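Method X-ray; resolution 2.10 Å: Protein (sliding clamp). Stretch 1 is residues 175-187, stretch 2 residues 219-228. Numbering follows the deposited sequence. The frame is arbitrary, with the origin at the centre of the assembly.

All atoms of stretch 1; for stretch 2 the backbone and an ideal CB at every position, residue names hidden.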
# COMPACT_ATOMS: atom_id res chain seq x y z
N SER A 175 36.95 -18.32 27.22
CA SER A 175 37.43 -17.73 28.45
C SER A 175 37.03 -16.26 28.63
O SER A 175 36.73 -15.84 29.74
CB SER A 175 38.96 -17.89 28.48
OG SER A 175 39.58 -16.82 29.16
N ASN A 176 37.03 -15.49 27.55
CA ASN A 176 36.70 -14.07 27.60
C ASN A 176 35.24 -13.71 27.87
O ASN A 176 34.36 -14.58 27.80
CB ASN A 176 37.15 -13.40 26.30
CG ASN A 176 38.64 -13.37 26.15
OD1 ASN A 176 39.31 -12.52 26.74
ND2 ASN A 176 39.19 -14.31 25.39
N ASN A 177 35.00 -12.44 28.18
CA ASN A 177 33.67 -11.88 28.45
C ASN A 177 33.49 -10.67 27.52
O ASN A 177 34.47 -10.02 27.16
CB ASN A 177 33.56 -11.42 29.91
CG ASN A 177 33.78 -12.56 30.88
OD1 ASN A 177 32.93 -13.44 31.04
ND2 ASN A 177 34.95 -12.56 31.52
N PHE A 178 32.26 -10.36 27.15
CA PHE A 178 32.03 -9.24 26.25
C PHE A 178 30.56 -8.87 26.11
O PHE A 178 29.67 -9.70 26.31
CB PHE A 178 32.60 -9.57 24.86
CG PHE A 178 32.14 -10.91 24.33
CD1 PHE A 178 30.87 -11.05 23.77
CD2 PHE A 178 32.95 -12.03 24.43
CE1 PHE A 178 30.41 -12.29 23.33
CE2 PHE A 178 32.51 -13.28 23.99
CZ PHE A 178 31.24 -13.41 23.44
N ASN A 179 30.31 -7.61 25.79
CA ASN A 179 28.97 -7.08 25.58
C ASN A 179 29.08 -6.06 24.46
O ASN A 179 29.21 -4.85 24.70
CB ASN A 179 28.45 -6.42 26.86
CG ASN A 179 26.99 -6.04 26.76
OD1 ASN A 179 26.64 -4.93 26.35
ND2 ASN A 179 26.11 -6.97 27.14
N PHE A 180 29.08 -6.56 23.22
CA PHE A 180 29.20 -5.71 22.04
C PHE A 180 27.85 -5.09 21.70
O PHE A 180 26.87 -5.79 21.47
CB PHE A 180 29.73 -6.51 20.84
CG PHE A 180 31.09 -7.11 21.06
CD1 PHE A 180 32.24 -6.31 21.04
CD2 PHE A 180 31.23 -8.47 21.29
CE1 PHE A 180 33.51 -6.88 21.23
CE2 PHE A 180 32.50 -9.04 21.48
CZ PHE A 180 33.63 -8.24 21.45
N VAL A 181 27.82 -3.76 21.66
CA VAL A 181 26.61 -3.01 21.37
C VAL A 181 26.51 -2.52 19.93
O VAL A 181 27.44 -1.90 19.41
CB VAL A 181 26.50 -1.79 22.31
CG1 VAL A 181 25.19 -1.05 22.07
CG2 VAL A 181 26.61 -2.25 23.75
N ILE A 182 25.37 -2.78 19.30
CA ILE A 182 25.15 -2.37 17.92
C ILE A 182 23.88 -1.53 17.74
O ILE A 182 22.82 -1.88 18.26
CB ILE A 182 25.06 -3.60 16.98
CG1 ILE A 182 26.43 -4.28 16.89
CG2 ILE A 182 24.57 -3.19 15.59
CD1 ILE A 182 26.42 -5.56 16.09
N ASN A 183 24.01 -0.42 17.03
CA ASN A 183 22.87 0.45 16.76
C ASN A 183 22.05 -0.27 15.69
O ASN A 183 22.51 -0.46 14.57
CB ASN A 183 23.35 1.82 16.25
CG ASN A 183 22.21 2.70 15.76
OD1 ASN A 183 21.06 2.58 16.22
ND2 ASN A 183 22.51 3.61 14.84
N MET A 184 20.84 -0.67 16.05
CA MET A 184 20.00 -1.40 15.13
C MET A 184 19.79 -0.71 13.79
O MET A 184 19.48 -1.36 12.79
CB MET A 184 18.63 -1.69 15.75
CG MET A 184 17.92 -2.83 15.07
SD MET A 184 18.35 -4.48 15.70
CE MET A 184 20.08 -4.54 15.46
N ALA A 185 19.97 0.60 13.76
CA ALA A 185 19.78 1.35 12.52
C ALA A 185 20.85 1.02 11.49
O ALA A 185 20.70 1.37 10.31
CB ALA A 185 19.78 2.84 12.81
N ASN A 186 21.92 0.36 11.91
CA ASN A 186 22.99 0.02 10.98
C ASN A 186 22.90 -1.42 10.47
O ASN A 186 23.73 -1.84 9.67
CB ASN A 186 24.35 0.22 11.65
CG ASN A 186 24.50 1.60 12.24
OD1 ASN A 186 24.26 2.60 11.56
ND2 ASN A 186 24.91 1.67 13.50
N MET A 187 21.89 -2.15 10.93
CA MET A 187 21.71 -3.55 10.51
C MET A 187 20.95 -3.69 9.20
O MET A 187 19.91 -4.35 9.15
CB MET A 187 20.97 -4.33 11.61
CG MET A 187 21.77 -4.49 12.89
SD MET A 187 23.20 -5.57 12.72
CE MET A 187 22.39 -7.17 12.74
N UNK A 219 30.29 -0.86 12.56
CA UNK A 219 30.98 -0.29 13.71
C UNK A 219 30.11 -0.50 14.94
O UNK A 219 28.88 -0.46 14.84
CB UNK A 219 31.29 1.19 13.50
N UNK A 220 30.73 -0.74 16.08
CA UNK A 220 29.97 -0.93 17.31
C UNK A 220 30.04 0.30 18.21
O UNK A 220 30.91 1.15 18.04
CB UNK A 220 30.48 -2.16 18.06
N UNK A 221 29.11 0.38 19.15
CA UNK A 221 29.01 1.52 20.06
C UNK A 221 30.11 1.66 21.10
O UNK A 221 30.79 0.70 21.46
CB UNK A 221 27.67 1.44 20.79
N UNK A 222 30.26 2.89 21.60
CA UNK A 222 31.26 3.21 22.61
C UNK A 222 30.98 2.53 23.94
O UNK A 222 31.90 2.27 24.71
CB UNK A 222 31.33 4.72 22.81
N UNK A 223 29.71 2.23 24.21
CA UNK A 223 29.36 1.57 25.46
C UNK A 223 29.61 0.07 25.41
O UNK A 223 29.22 -0.66 26.32
CB UNK A 223 27.89 1.84 25.80
N UNK A 224 30.27 -0.39 24.35
CA UNK A 224 30.60 -1.80 24.23
C UNK A 224 31.73 -2.05 25.23
O UNK A 224 32.47 -1.13 25.58
CB UNK A 224 31.00 -2.18 22.80
N UNK A 225 31.85 -3.29 25.69
CA UNK A 225 32.91 -3.67 26.62
C UNK A 225 33.33 -5.10 26.32
O UNK A 225 32.50 -5.94 25.97
CB UNK A 225 32.45 -3.53 28.07
N UNK A 226 34.63 -5.38 26.45
CA UNK A 226 35.15 -6.72 26.21
C UNK A 226 36.42 -6.99 27.02
O UNK A 226 37.05 -6.06 27.52
CB UNK A 226 35.43 -6.91 24.72
N UNK A 227 36.78 -8.26 27.12
CA UNK A 227 37.96 -8.70 27.86
C UNK A 227 39.20 -8.82 26.97
O UNK A 227 40.32 -8.72 27.46
CB UNK A 227 37.68 -10.04 28.53
N UNK A 228 38.99 -9.05 25.68
CA UNK A 228 40.10 -9.23 24.74
C UNK A 228 41.08 -8.06 24.75
O UNK A 228 40.81 -7.07 25.46
OXT UNK A 228 42.10 -8.17 24.03
CB UNK A 228 39.55 -9.42 23.32

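At position 219 nothing of stretch 1 lies within 5.5 Å of the ideal CB, so the contact sets no demand. The residue is Ala-219, whose O accepts a hydrogen bond from water 2 (2.7 Å).

The CB of position 220 points sideways, 3.3 Å from Val-181 O, with Ile-182 CG1 at 4.7 Å and Phe-180 CB at 5.2 Å. Apolar groups on two residues favour a flexible or branched aliphatic chain. Met-220 is deposited: its SD lies 3.3 Å from Phe-180 CB and 4.5 Å from the centroid of that ring, obliquely, while its CE reaches Ile-182 CD1 at 3.7 Å.

At 221 the backbone N donates to Val-181 O (2.8 Å, 172°). CB points toward stretch 1, where the Val-181 methyls would suit aliphatic carbons and Asn-183 N offers a donor; a long chain with a polar end could use both. Glu-221 does so: CG packs 3.7 Å from Val-181 CG1, and OE2 accepts from water 2 (2.6 Å), which accepts from Asn-183 N (2.8 Å).

Position 222 points away, with phi/psi of -66/-27 inside a type I turn spanning 221 to 224. Many small or polar residues would serve; Ala-222 makes no contact.

Position 223 (-80/9) continues the turn. Its CB points sideways, 4.7 Å from Val-181 CG2, and short polar residues common in turns would fit. Asp-223 brings OD2 to 3.5 Å from Val-181 CG1, while its backbone O accepts from water 1 (2.5 Å), which also donates to Asn-179 OD1 (3.2 Å).

At 224 the ideal CB lies 3.7 Å from both Val-181 N and Asn-179 O. An amide this close invites a short side chain carrying an acceptor: serine, threonine or perhaps aspartate. Ser-224 places OG 3.0 Å from Val-181 N as acceptor (163°) and donates from OG to Glu-221 O (2.6 Å).

Position 225 pairs antiparallel with Asn-179: Asn-179 N donates to its O (2.8 Å) and its N to Asn-179 O (3.2 Å). CB shares a face with the Asn-179 side chain, suiting beta-branched or polar residues. Thr-225 sets OG1 3.7 Å from Asn-179 CB.

Position 226 forms the non-hydrogen-bonded pair with Phe-178, CA to CA 4.0 Å. Its CB is 3.9 Å from Phe-178 CB and 4.0 Å from Phe-180 CZ, favouring aromatic or aliphatic groups. The deposited His-226 contacts both through CB; its ring end leads away.

At 227 the ideal CB lies 3.5 Å from Asn-176 OD1 and Asn-177 O, and Asn-177 ND2 offers a donor. Aspartate, asparagine or serine would suit. Asp-227 OD2 accepts from Asn-177 ND2 (2.9 Å, 166°), and its N donates to Asn-177 O (2.9 Å).

Position 228 starts sideways, its ideal CB 4.6 Å from Asn-176 OD1 and 7.2 Å from Phe-178 CD2; reaching that ring takes a large apolar group. Phe-228 lays one face against Asn-176 CB, 3.8 Å from the centroid, with Phe-178 CD2 near its plane at the edge, 3.5 Å from Phe-228 CE1.

Stretch 2 (219-228) AMEADSTHDF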
# COMPACT_ATOMS: atom_id res chain seq x y z
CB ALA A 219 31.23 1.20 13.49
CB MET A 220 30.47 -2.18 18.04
CG MET A 220 30.23 -3.47 17.25
SD MET A 220 30.81 -4.94 18.11
CE MET A 220 29.78 -6.15 17.40
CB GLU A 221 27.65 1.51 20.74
CG GLU A 221 26.50 1.48 19.75
CD GLU A 221 26.65 2.56 18.70
OE1 GLU A 221 26.73 3.74 19.09
OE2 GLU A 221 26.68 2.22 17.50
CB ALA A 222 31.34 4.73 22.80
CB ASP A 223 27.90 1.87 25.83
CG ASP A 223 26.96 1.77 24.65
OD1 ASP A 223 27.23 2.40 23.60
OD2 ASP A 223 25.95 1.05 24.77
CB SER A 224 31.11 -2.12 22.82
OG SER A 224 30.14 -1.84 21.83
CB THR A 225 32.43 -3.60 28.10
OG1 THR A 225 31.26 -4.40 28.26
CG2 THR A 225 32.13 -2.16 28.50
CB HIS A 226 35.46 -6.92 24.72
CG HIS A 226 36.58 -6.06 24.23
ND1 HIS A 226 36.41 -4.72 23.94
CD2 HIS A 226 37.88 -6.33 24.00
CE1 HIS A 226 37.57 -4.21 23.54
NE2 HIS A 226 38.47 -5.17 23.57
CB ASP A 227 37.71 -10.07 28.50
CG ASP A 227 36.72 -10.02 29.64
OD1 ASP A 227 35.70 -9.31 29.52
OD2 ASP A 227 36.96 -10.70 30.66
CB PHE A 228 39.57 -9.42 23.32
CG PHE A 228 38.40 -10.36 23.23
CD1 PHE A 228 37.12 -9.93 23.55
CD2 PHE A 228 38.59 -11.69 22.85
CE1 PHE A 228 36.05 -10.81 23.51
CE2 PHE A 228 37.52 -12.57 22.81
CZ PHE A 228 36.24 -12.12 23.14
O HOH W 1 28.21 -2.51 27.72
O HOH W 2 26.42 0.35 15.73
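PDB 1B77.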